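Local coordinates for thiazoline oxidase/subtilisin-like protease (Prochloron didemni, PDB 4H6X), which probably cleaves patellamide precursor peptides as a subtilisin-like serine protease and joins the released ends by transamidation, giving macrocyclic cyanobactins, at residues 27-33 / 286-292; 108-113 / 270-275; 169-173 / 277-281; 201-206 / 223-227. Numbering follows the deposited sequence.

Contact 1 of 4, residues 27-33 / 286-292; sequences TLGDPQI and LLMSLQV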
loop_
_atom_site.group_PDB
_atom_site.type_symbol
_atom_site.label_atom_id
_atom_site.label_comp_id
_atom_site.label_asym_id
_atom_site.label_seq_id
_atom_site.Cartn_x
_atom_site.Cartn_y
_atom_site.Cartn_z
ATOM N N THR A 27 16.538 8.453 -2.444
ATOM C CA THR A 27 15.249 9.020 -2.866
ATOM C C THR A 27 14.143 8.861 -1.801
ATOM O O THR A 27 14.125 7.883 -1.039
ATOM C CB THR A 27 14.794 8.484 -4.267
ATOM O OG1 THR A 27 13.645 9.212 -4.734
ATOM C CG2 THR A 27 14.481 6.990 -4.248
ATOM N N LEU A 28 13.253 9.847 -1.732
ATOM C CA LEU A 28 11.994 9.685 -0.999
ATOM C C LEU A 28 10.835 9.634 -1.999
ATOM O O LEU A 28 9.671 9.751 -1.625
ATOM C CB LEU A 28 11.778 10.807 0.029
ATOM C CG LEU A 28 12.740 10.947 1.215
ATOM C CD1 LEU A 28 12.270 12.076 2.123
ATOM C CD2 LEU A 28 12.910 9.655 2.009
ATOM N N GLY A 29 11.175 9.449 -3.271
ATOM C CA GLY A 29 10.196 9.325 -4.342
ATOM C C GLY A 29 10.269 10.458 -5.343
ATOM O O GLY A 29 10.908 11.489 -5.099
ATOM N N ASP A 30 9.606 10.265 -6.476
ATOM C CA ASP A 30 9.559 11.266 -7.525
ATOM C C ASP A 30 8.115 11.485 -7.975
ATOM O O ASP A 30 7.409 10.520 -8.249
ATOM C CB ASP A 30 10.409 10.801 -8.704
ATOM C CG ASP A 30 10.707 11.910 -9.666
ATOM O OD1 ASP A 30 9.801 12.335 -10.412
ATOM O OD2 ASP A 30 11.861 12.368 -9.666
ATOM N N PRO A 31 7.672 12.758 -8.056
ATOM C CA PRO A 31 6.299 13.085 -8.467
ATOM C C PRO A 31 5.915 12.637 -9.878
ATOM O O PRO A 31 4.746 12.747 -10.246
ATOM C CB PRO A 31 6.242 14.627 -8.359
ATOM C CG PRO A 31 7.663 15.068 -8.262
ATOM C CD PRO A 31 8.380 13.954 -7.560
ATOM N N GLN A 32 6.878 12.149 -10.663
ATOM C CA GLN A 32 6.559 11.561 -11.964
ATOM C C GLN A 32 6.054 10.119 -11.804
ATOM O O GLN A 32 5.558 9.518 -12.759
ATOM C CB GLN A 32 7.770 11.590 -12.912
ATOM C CG GLN A 32 8.232 12.978 -13.322
ATOM C CD GLN A 32 9.297 12.930 -14.404
ATOM O OE1 GLN A 32 9.068 12.404 -15.497
ATOM N NE2 GLN A 32 10.470 13.479 -14.107
ATOM N N ILE A 33 6.201 9.561 -10.605
ATOM C CA ILE A 33 5.702 8.215 -10.325
ATOM C C ILE A 33 4.336 8.366 -9.658
ATOM O O ILE A 33 4.231 8.957 -8.570
ATOM C CB ILE A 33 6.665 7.404 -9.415
ATOM C CG1 ILE A 33 8.062 7.278 -10.058
ATOM C CG2 ILE A 33 6.084 6.027 -9.089
ATOM C CD1 ILE A 33 8.050 6.724 -11.468
ATOM N N LEU A 286 9.748 3.811 -4.921
ATOM C CA LEU A 286 11.103 4.330 -4.723
ATOM C C LEU A 286 12.070 3.828 -5.820
ATOM O O LEU A 286 12.879 4.600 -6.353
ATOM C CB LEU A 286 11.623 3.959 -3.328
ATOM C CG LEU A 286 11.007 4.610 -2.073
ATOM C CD1 LEU A 286 11.789 4.189 -0.836
ATOM C CD2 LEU A 286 10.941 6.130 -2.144
ATOM N N LEU A 287 11.976 2.549 -6.168
ATOM C CA LEU A 287 12.880 1.971 -7.179
ATOM C C LEU A 287 12.603 2.560 -8.551
ATOM O O LEU A 287 13.535 2.861 -9.301
ATOM C CB LEU A 287 12.806 0.441 -7.202
ATOM C CG LEU A 287 13.282 -0.282 -5.937
ATOM C CD1 LEU A 287 12.906 -1.763 -5.978
ATOM C CD2 LEU A 287 14.784 -0.101 -5.692
ATOM N N MET A 288 11.319 2.752 -8.864
ATOM C CA MET A 288 10.918 3.473 -10.063
ATOM C C MET A 288 11.374 4.937 -10.028
ATOM O O MET A 288 11.785 5.483 -11.055
ATOM C CB MET A 288 9.392 3.421 -10.271
ATOM C CG MET A 288 8.810 2.050 -10.548
ATOM S SD MET A 288 7.028 2.197 -10.846
ATOM C CE MET A 288 6.660 0.488 -11.242
ATOM N N SER A 289 11.294 5.577 -8.865
ATOM C CA SER A 289 11.776 6.957 -8.729
ATOM C C SER A 289 13.260 7.088 -9.102
ATOM O O SER A 289 13.682 8.071 -9.720
ATOM C CB SER A 289 11.533 7.466 -7.309
ATOM O OG SER A 289 10.145 7.478 -7.046
ATOM N N LEU A 290 14.030 6.074 -8.737
ATOM C CA LEU A 290 15.465 6.020 -9.011
ATOM C C LEU A 290 15.752 5.809 -10.508
ATOM O O LEU A 290 16.739 6.324 -11.031
ATOM C CB LEU A 290 16.079 4.911 -8.169
ATOM C CG LEU A 290 17.414 5.134 -7.475
ATOM C CD1 LEU A 290 17.475 6.510 -6.816
ATOM C CD2 LEU A 290 17.602 4.016 -6.462
ATOM N N GLN A 291 14.875 5.070 -11.193
ATOM C CA GLN A 291 14.950 4.930 -12.647
ATOM C C GLN A 291 14.810 6.295 -13.313
ATOM O O GLN A 291 15.642 6.667 -14.150
ATOM C CB GLN A 291 13.886 3.960 -13.172
ATOM C CG GLN A 291 14.152 2.490 -12.875
ATOM C CD GLN A 291 12.996 1.588 -13.295
ATOM O OE1 GLN A 291 11.837 2.016 -13.335
ATOM N NE2 GLN A 291 13.303 0.330 -13.602
ATOM N N VAL A 292 13.771 7.039 -12.921
ATOM C CA VAL A 292 13.549 8.422 -13.375
ATOM C C VAL A 292 14.710 9.358 -13.010
ATOM O O VAL A 292 15.104 10.197 -13.823
ATOM C CB VAL A 292 12.220 9.009 -12.828
ATOM C CG1 VAL A 292 12.022 10.448 -13.294
ATOM C CG2 VAL A 292 11.040 8.165 -13.269
#
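Thr-27 lays its CG2 methyl over the helix, 3.6 Å from the carbonyl O of Leu-286 and 4.0 Å from Leu-290 CD1. Here the loop leading from helix 20-26 into strand 34-39 of the subtilisin-like fold crosses the later turns of helix 273-293. An ST turn shapes its start, Gly-29 N donating to Thr-27 OG1 at 2.9 Å. At Gly-29 a CB would jam against the preceding carbonyl O; bare, it lets its CA lie 3.3 Å from Ser-289 OG. Small Ser-289 suits this close approach: its hydroxyl bonds back to Ala-285 O within the helix and also receives a weak hydrogen bond from Asp-30 N at 2.9 Å. Branched Ile-33 fills the groove between Met-288 and Val-292, its CD1 lying 3.8 Å from Met-288 CB and from Val-292 CG2. Asp-30 and Ile-33 bracket a type I turn, closed by Ile-33 N to Asp-30 O at 2.8 Å; an Asx turn overlaps it, Gln-32 N donating to Asp-30 OD1 at 2.9 Å.

Contact 2 of 4, residues 108-113 / 270-275; sequences DHACHV and LTGTSM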
loop_
_atom_site.group_PDB
_atom_site.type_symbol
_atom_site.label_atom_id
_atom_site.label_comp_id
_atom_site.label_asym_id
_atom_site.label_seq_id
_atom_site.Cartn_x
_atom_site.Cartn_y
_atom_site.Cartn_z
ATOM N N ASP A 108 -11.124 3.203 6.902
ATOM C CA ASP A 108 -10.063 3.142 7.897
ATOM C C ASP A 108 -8.803 2.530 7.256
ATOM O O ASP A 108 -7.694 3.034 7.429
ATOM C CB ASP A 108 -10.520 2.295 9.090
ATOM C CG ASP A 108 -9.439 2.113 10.126
ATOM O OD1 ASP A 108 -9.289 3.015 10.967
ATOM O OD2 ASP A 108 -8.750 1.070 10.101
ATOM N N HIS A 109 -9.010 1.448 6.511
ATOM C CA HIS A 109 -7.935 0.733 5.821
ATOM C C HIS A 109 -7.231 1.651 4.804
ATOM O O HIS A 109 -5.998 1.697 4.726
ATOM C CB HIS A 109 -8.540 -0.503 5.153
ATOM C CG HIS A 109 -7.533 -1.432 4.569
ATOM N ND1 HIS A 109 -7.052 -1.294 3.284
ATOM C CD2 HIS A 109 -6.932 -2.530 5.083
ATOM C CE1 HIS A 109 -6.181 -2.257 3.039
ATOM N NE2 HIS A 109 -6.088 -3.015 4.118
ATOM N N ALA A 110 -8.026 2.410 4.054
ATOM C CA ALA A 110 -7.526 3.402 3.123
ATOM C C ALA A 110 -6.640 4.446 3.801
ATOM O O ALA A 110 -5.613 4.818 3.250
ATOM C CB ALA A 110 -8.681 4.090 2.402
ATOM N N CYS A 111 -7.038 4.926 4.985
ATOM C CA CYS A 111 -6.207 5.926 5.687
ATOM C C CYS A 111 -4.857 5.344 6.030
ATOM O O CYS A 111 -3.835 6.005 5.877
ATOM C CB CYS A 111 -6.842 6.415 6.988
ATOM S SG CYS A 111 -8.297 7.456 6.788
ATOM N N HIS A 112 -4.884 4.119 6.538
ATOM C CA HIS A 112 -3.694 3.431 6.984
ATOM C C HIS A 112 -2.762 3.166 5.797
ATOM O O HIS A 112 -1.594 3.557 5.819
ATOM C CB HIS A 112 -4.072 2.110 7.659
ATOM C CG HIS A 112 -3.055 1.627 8.638
ATOM N ND1 HIS A 112 -1.944 0.906 8.262
ATOM C CD2 HIS A 112 -2.971 1.774 9.986
ATOM C CE1 HIS A 112 -1.224 0.617 9.333
ATOM N NE2 HIS A 112 -1.826 1.130 10.393
ATOM N N VAL A 113 -3.292 2.486 4.784
ATOM C CA VAL A 113 -2.530 2.129 3.575
ATOM C C VAL A 113 -1.931 3.373 2.922
ATOM O O VAL A 113 -0.758 3.392 2.623
ATOM C CB VAL A 113 -3.420 1.331 2.585
ATOM C CG1 VAL A 113 -2.870 1.362 1.162
ATOM C CG2 VAL A 113 -3.547 -0.097 3.073
ATOM N N LEU A 270 -1.284 -1.913 12.947
ATOM C CA LEU A 270 -2.181 -2.964 12.494
ATOM C C LEU A 270 -1.372 -4.078 11.853
ATOM O O LEU A 270 -0.222 -3.876 11.477
ATOM C CB LEU A 270 -3.224 -2.411 11.500
ATOM C CG LEU A 270 -4.136 -1.272 11.979
ATOM C CD1 LEU A 270 -5.066 -0.834 10.856
ATOM C CD2 LEU A 270 -4.947 -1.746 13.182
ATOM N N THR A 271 -2.001 -5.241 11.711
ATOM C CA THR A 271 -1.339 -6.452 11.258
ATOM C C THR A 271 -2.193 -7.123 10.173
ATOM O O THR A 271 -3.409 -7.198 10.310
ATOM C CB THR A 271 -1.069 -7.388 12.466
ATOM O OG1 THR A 271 -0.122 -6.755 13.330
ATOM C CG2 THR A 271 -0.490 -8.743 12.035
ATOM N N GLY A 272 -1.559 -7.576 9.088
ATOM C CA GLY A 272 -2.260 -8.283 7.997
ATOM C C GLY A 272 -1.444 -8.230 6.713
ATOM O O GLY A 272 -0.525 -7.418 6.605
ATOM N N THR A 273 -1.768 -9.086 5.737
ATOM C CA THR A 273 -1.073 -9.051 4.445
ATOM C C THR A 273 -1.324 -7.747 3.714
ATOM O O THR A 273 -0.467 -7.294 2.965
ATOM C CB THR A 273 -1.451 -10.205 3.491
ATOM O OG1 THR A 273 -2.873 -10.227 3.272
ATOM C CG2 THR A 273 -0.956 -11.540 4.020
ATOM N N SER A 274 -2.498 -7.146 3.938
ATOM C CA SER A 274 -2.812 -5.861 3.327
ATOM C C SER A 274 -2.127 -4.691 4.037
ATOM O O SER A 274 -2.221 -3.555 3.582
ATOM C CB SER A 274 -4.328 -5.657 3.213
ATOM O OG SER A 274 -4.892 -5.299 4.449
ATOM N N MET A 275 -1.429 -4.984 5.138
ATOM C CA MET A 275 -0.521 -4.028 5.788
ATOM C C MET A 275 0.882 -4.145 5.172
ATOM O O MET A 275 1.619 -3.167 5.082
ATOM C CB MET A 275 -0.450 -4.292 7.298
ATOM C CG MET A 275 -1.754 -4.077 8.055
ATOM S SD MET A 275 -2.272 -2.372 7.854
ATOM C CE MET A 275 -3.660 -2.578 6.735
#
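Residues 108-113 are a length of helix 101-118, whereas 270-275 leave a short strand, turn at Gly-272 and enter helix 273-293; their backbones stay apart, the nearest CA atoms being those of Val-113 and Met-275 at 6.8 Å. This arrangement is consistent with a subtilisin-type catalytic centre, with a histidine from within one helix facing a serine in the first turn of another. Gly-272, the N-cap residue, takes phi 159° and psi 164°, a conformation unfavourable for residues other than glycine, and its O accepts from Met-275 N at 3.0 Å. Ser-274 points its side chain at His-109. With Asp-39 bonded to His-109 ND1, the three residues have charge-relay geometry, as in the Ser-His-Asp triad of subtilases. A second histidine, His-112, lies one turn along; its NE2 bonds to Val-268 O, while Leu-270 CD1 sits over one ring face in a CH-pi contact, 3.8 Å from the centroid. Flexible Met-275 bends between the two histidines, bringing SD 3.3 Å from His-112 ND1 and CE 3.6 Å from His-109 NE2. At the presumed catalytic pair, His-109 NE2 and Ser-274 OG share a hydrogen bond of 2.6 Å, with OG at the ring edge, near its plane.

Contact 3 of 4, residues 169-173 / 277-281; sequences NIIHC and APVMT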
loop_
_atom_site.group_PDB
_atom_site.type_symbol
_atom_site.label_atom_id
_atom_site.label_comp_id
_atom_site.label_asym_id
_atom_site.label_seq_id
_atom_site.Cartn_x
_atom_site.Cartn_y
_atom_site.Cartn_z
ATOM N N ASN A 169 1.528 4.397 -12.637
ATOM C CA ASN A 169 2.708 3.561 -12.784
ATOM C C ASN A 169 2.536 2.302 -11.940
ATOM O O ASN A 169 3.023 1.220 -12.300
ATOM C CB ASN A 169 3.953 4.336 -12.326
ATOM C CG ASN A 169 4.316 5.466 -13.285
ATOM O OD1 ASN A 169 4.685 5.221 -14.433
ATOM N ND2 ASN A 169 4.171 6.697 -12.837
ATOM N N ILE A 170 1.859 2.466 -10.804
ATOM C CA ILE A 170 1.561 1.368 -9.881
ATOM C C ILE A 170 0.098 1.494 -9.493
ATOM O O ILE A 170 -0.365 2.586 -9.187
ATOM C CB ILE A 170 2.420 1.425 -8.603
ATOM C CG1 ILE A 170 3.923 1.454 -8.951
ATOM C CG2 ILE A 170 2.105 0.249 -7.662
ATOM C CD1 ILE A 170 4.834 1.584 -7.728
ATOM N N ILE A 171 -0.610 0.376 -9.531
ATOM C CA ILE A 171 -1.970 0.283 -9.027
ATOM C C ILE A 171 -1.935 -0.640 -7.808
ATOM O O ILE A 171 -1.579 -1.823 -7.918
ATOM C CB ILE A 171 -2.946 -0.283 -10.085
ATOM C CG1 ILE A 171 -2.932 0.582 -11.357
ATOM C CG2 ILE A 171 -4.351 -0.415 -9.492
ATOM C CD1 ILE A 171 -3.666 -0.006 -12.569
ATOM N N HIS A 172 -2.274 -0.079 -6.652
ATOM C CA HIS A 172 -2.391 -0.836 -5.420
ATOM C C HIS A 172 -3.847 -1.260 -5.185
ATOM O O HIS A 172 -4.718 -0.397 -4.978
ATOM C CB HIS A 172 -1.886 0.008 -4.242
ATOM C CG HIS A 172 -1.775 -0.755 -2.961
ATOM N ND1 HIS A 172 -2.837 -0.917 -2.096
ATOM C CD2 HIS A 172 -0.730 -1.401 -2.398
ATOM C CE1 HIS A 172 -2.453 -1.638 -1.057
ATOM N NE2 HIS A 172 -1.181 -1.955 -1.224
ATOM N N CYS A 173 -4.106 -2.570 -5.229
ATOM C CA CYS A 173 -5.457 -3.122 -5.006
ATOM C C CYS A 173 -5.546 -3.878 -3.697
ATOM O O CYS A 173 -4.779 -4.814 -3.471
ATOM C CB CYS A 173 -5.881 -4.117 -6.099
ATOM S SG CYS A 173 -5.382 -3.791 -7.792
ATOM N N ALA A 277 1.451 -5.256 1.900
ATOM C CA ALA A 277 1.380 -4.793 0.481
ATOM C C ALA A 277 1.767 -3.327 0.254
ATOM O O ALA A 277 2.543 -3.052 -0.649
ATOM C CB ALA A 277 0.004 -5.095 -0.134
ATOM N N PRO A 278 1.238 -2.377 1.067
ATOM C CA PRO A 278 1.639 -0.985 0.825
ATOM C C PRO A 278 3.123 -0.732 1.031
ATOM O O PRO A 278 3.675 0.168 0.392
ATOM C CB PRO A 278 0.828 -0.161 1.843
ATOM C CG PRO A 278 0.124 -1.127 2.719
ATOM C CD PRO A 278 0.175 -2.487 2.083
ATOM N N VAL A 279 3.762 -1.491 1.920
ATOM C CA VAL A 279 5.214 -1.369 2.104
ATOM C C VAL A 279 5.899 -1.658 0.739
ATOM O O VAL A 279 6.773 -0.914 0.307
ATOM C CB VAL A 279 5.735 -2.294 3.240
ATOM C CG1 VAL A 279 7.250 -2.215 3.355
ATOM C CG2 VAL A 279 5.113 -1.925 4.591
ATOM N N MET A 280 5.458 -2.714 0.052
ATOM C CA MET A 280 6.045 -3.117 -1.241
ATOM C C MET A 280 5.685 -2.158 -2.363
ATOM O O MET A 280 6.489 -1.922 -3.264
ATOM C CB MET A 280 5.635 -4.552 -1.605
ATOM C CG MET A 280 6.271 -5.617 -0.721
ATOM S SD MET A 280 8.085 -5.520 -0.696
ATOM C CE MET A 280 8.321 -4.590 0.805
ATOM N N THR A 281 4.477 -1.596 -2.304
ATOM C CA THR A 281 4.099 -0.555 -3.229
ATOM C C THR A 281 5.040 0.655 -3.067
ATOM O O THR A 281 5.513 1.218 -4.055
ATOM C CB THR A 281 2.610 -0.162 -3.053
ATOM O OG1 THR A 281 1.779 -1.208 -3.585
ATOM C CG2 THR A 281 2.296 1.133 -3.776
#
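In the three-layered alpha/beta fold of subtilases, a central strand of the parallel sheet here packs on the buried helix that starts at the presumed catalytic serine. Strand 170-173 and helix 277-281 run almost antiparallel, their axes 176° apart in direction and 9.5 Å apart at closest approach. Strand alternation decides which side chains take part: Ile-170 and His-172 point toward the helix, while Ile-171 points away. Ile-170, with chi1 m and chi2 t, is extended along its CG1 arm, so that CD1 comes 3.8 Å from Thr-281 O while the CG2 methyl lies 4.0 Å from Thr-281 CG2. Being branched at CB, it covers the helix surface on a broad front. His-172, chi1 t, stretches its ring across the gap to the first turn of the segment, where Ala-277, Pro-278 and Thr-281 gather round it; Val-113 of helix 101-118 touches it as well. Small Ala-277 admits the ring close to the backbone. Pro-278, which has no amide hydrogen to give to the preceding turn, sits where the helix is kinked. Thr-281, chi1 m, faces the strand, and its backbone keeps the helical pattern directly after the kink, Thr-281 N donating to Ala-277 O at 2.9 Å.

Contact 4 of 4, residues 201-206 / 223-227; sequences LIVSPT and TLAVG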
loop_
_atom_site.group_PDB
_atom_site.type_symbol
_atom_site.label_atom_id
_atom_site.label_comp_id
_atom_site.label_asym_id
_atom_site.label_seq_id
_atom_site.Cartn_x
_atom_site.Cartn_y
_atom_site.Cartn_z
ATOM N N LEU A 201 2.610 -1.723 -12.860
ATOM C CA LEU A 201 2.693 -2.743 -11.810
ATOM C C LEU A 201 1.409 -2.790 -10.969
ATOM O O LEU A 201 0.948 -1.754 -10.489
ATOM C CB LEU A 201 3.892 -2.443 -10.885
ATOM C CG LEU A 201 4.180 -3.405 -9.724
ATOM C CD1 LEU A 201 4.531 -4.810 -10.225
ATOM C CD2 LEU A 201 5.295 -2.847 -8.845
ATOM N N ILE A 202 0.884 -3.998 -10.767
ATOM C CA ILE A 202 -0.218 -4.269 -9.866
ATOM C C ILE A 202 0.340 -4.885 -8.590
ATOM O O ILE A 202 1.082 -5.873 -8.647
ATOM C CB ILE A 202 -1.233 -5.268 -10.486
ATOM C CG1 ILE A 202 -1.905 -4.685 -11.731
ATOM C CG2 ILE A 202 -2.261 -5.718 -9.452
ATOM C CD1 ILE A 202 -2.950 -3.629 -11.439
ATOM N N VAL A 203 -0.004 -4.288 -7.446
ATOM C CA VAL A 203 0.379 -4.830 -6.130
ATOM C C VAL A 203 -0.876 -5.190 -5.351
ATOM O O VAL A 203 -1.837 -4.403 -5.266
ATOM C CB VAL A 203 1.269 -3.855 -5.302
ATOM C CG1 VAL A 203 1.744 -4.518 -4.009
ATOM C CG2 VAL A 203 2.487 -3.393 -6.101
ATOM N N SER A 204 -0.861 -6.389 -4.788
ATOM C CA SER A 204 -2.001 -6.912 -4.093
ATOM C C SER A 204 -1.501 -7.826 -2.971
ATOM O O SER A 204 -0.467 -8.472 -3.119
ATOM C CB SER A 204 -2.894 -7.658 -5.094
ATOM O OG SER A 204 -3.831 -8.479 -4.449
ATOM N N PRO A 205 -2.209 -7.845 -1.826
ATOM C CA PRO A 205 -1.867 -8.753 -0.731
ATOM C C PRO A 205 -2.320 -10.162 -1.054
ATOM O O PRO A 205 -3.231 -10.335 -1.846
ATOM C CB PRO A 205 -2.684 -8.205 0.444
ATOM C CG PRO A 205 -3.849 -7.511 -0.180
ATOM C CD PRO A 205 -3.345 -6.963 -1.483
ATOM N N THR A 206 -1.699 -11.165 -0.453
ATOM C CA THR A 206 -2.163 -12.543 -0.659
ATOM C C THR A 206 -3.477 -12.870 0.067
ATOM O O THR A 206 -4.208 -13.757 -0.361
ATOM C CB THR A 206 -1.095 -13.582 -0.278
ATOM O OG1 THR A 206 -0.654 -13.337 1.062
ATOM C CG2 THR A 206 0.084 -13.518 -1.248
ATOM N N THR A 223 2.033 -9.269 -11.926
ATOM C CA THR A 223 1.544 -8.679 -10.671
ATOM C C THR A 223 2.406 -9.110 -9.491
ATOM O O THR A 223 3.024 -10.186 -9.511
ATOM C CB THR A 223 0.061 -8.995 -10.384
ATOM O OG1 THR A 223 -0.045 -10.163 -9.566
ATOM C CG2 THR A 223 -0.701 -9.205 -11.669
ATOM N N LEU A 224 2.471 -8.249 -8.483
ATOM C CA LEU A 224 3.252 -8.526 -7.283
ATOM C C LEU A 224 2.316 -8.864 -6.141
ATOM O O LEU A 224 1.589 -7.997 -5.633
ATOM C CB LEU A 224 4.149 -7.325 -6.937
ATOM C CG LEU A 224 5.199 -7.491 -5.826
ATOM C CD1 LEU A 224 6.234 -8.534 -6.227
ATOM C CD2 LEU A 224 5.886 -6.165 -5.537
ATOM N N ALA A 225 2.318 -10.138 -5.758
ATOM C CA ALA A 225 1.595 -10.599 -4.587
ATOM C C ALA A 225 2.459 -10.401 -3.326
ATOM O O ALA A 225 3.667 -10.646 -3.348
ATOM C CB ALA A 225 1.196 -12.054 -4.749
ATOM N N VAL A 226 1.850 -9.932 -2.242
ATOM C CA VAL A 226 2.625 -9.638 -1.034
ATOM C C VAL A 226 2.075 -10.376 0.178
ATOM O O VAL A 226 0.888 -10.292 0.482
ATOM C CB VAL A 226 2.727 -8.127 -0.746
ATOM C CG1 VAL A 226 3.632 -7.885 0.459
ATOM C CG2 VAL A 226 3.254 -7.381 -1.970
ATOM N N GLY A 227 2.950 -11.121 0.847
ATOM C CA GLY A 227 2.615 -11.789 2.102
ATOM C C GLY A 227 3.156 -10.967 3.261
ATOM O O GLY A 227 3.979 -10.067 3.062
#
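Pleats match pleats where strands 201-205 and 224-227 lie side by side, their axes 4.7 Å apart at closest approach and twisted by -28°. Parallel register pairs Val-203 with Leu-224, Ser-204 with Ala-225 and Pro-205 with Val-226. Four bonds stitch the edges: Leu-224 N to Ile-202 O (2.8 Å), Ser-204 N to Leu-224 O (3.0 Å), Val-226 N to Ser-204 O (2.9 Å) and Thr-206 N to Val-226 O (2.9 Å). Pro-205 fits because this ladder does not need its nitrogen. On one face the bulky residues interleave: the CB of Leu-224 faces the notch between Leu-201 CD1 (4.2 Å) and Val-203 CG2 (4.3 Å), and Val-203 CG1 meets Val-226 CG2 at 3.8 Å. Around small Ser-204 and Ala-225 the other face is lower, though Thr-206 CG2 rises within 4.0 Å of Ala-225 CB. Helix 273-293 covers the Val-203 face, touching it through Thr-281, and helix 300-309 adds Leu-308 against Leu-224; strand 170-173 flanks this pair in the sheet, and strand 249-253 lies beyond 224-229.

Helix 273-293 joins contacts 1, 2 and 3: contact 2 uses its start, contact 3 its next turns and contact 1 its far part, with contacts 1 and 2 about 23 Å apart between centres. Contacts 3 and 4 meet in the parallel sheet, where strands 170-173 and 201-205 are neighbours, their centres about 7 Å apart. Along the chain, contact 1 closes a loop holding all the others; contacts 2 and 3 cross, and contact 4 nests within both. Val-113 touches His-172 and Pro-278, while Pro-205 packs on Thr-273 and Ser-274. Contacts 2, 3 and 4 thus converge round the presumed triad, as usual in subtilases; contact 1 packs the helix's far part away from it.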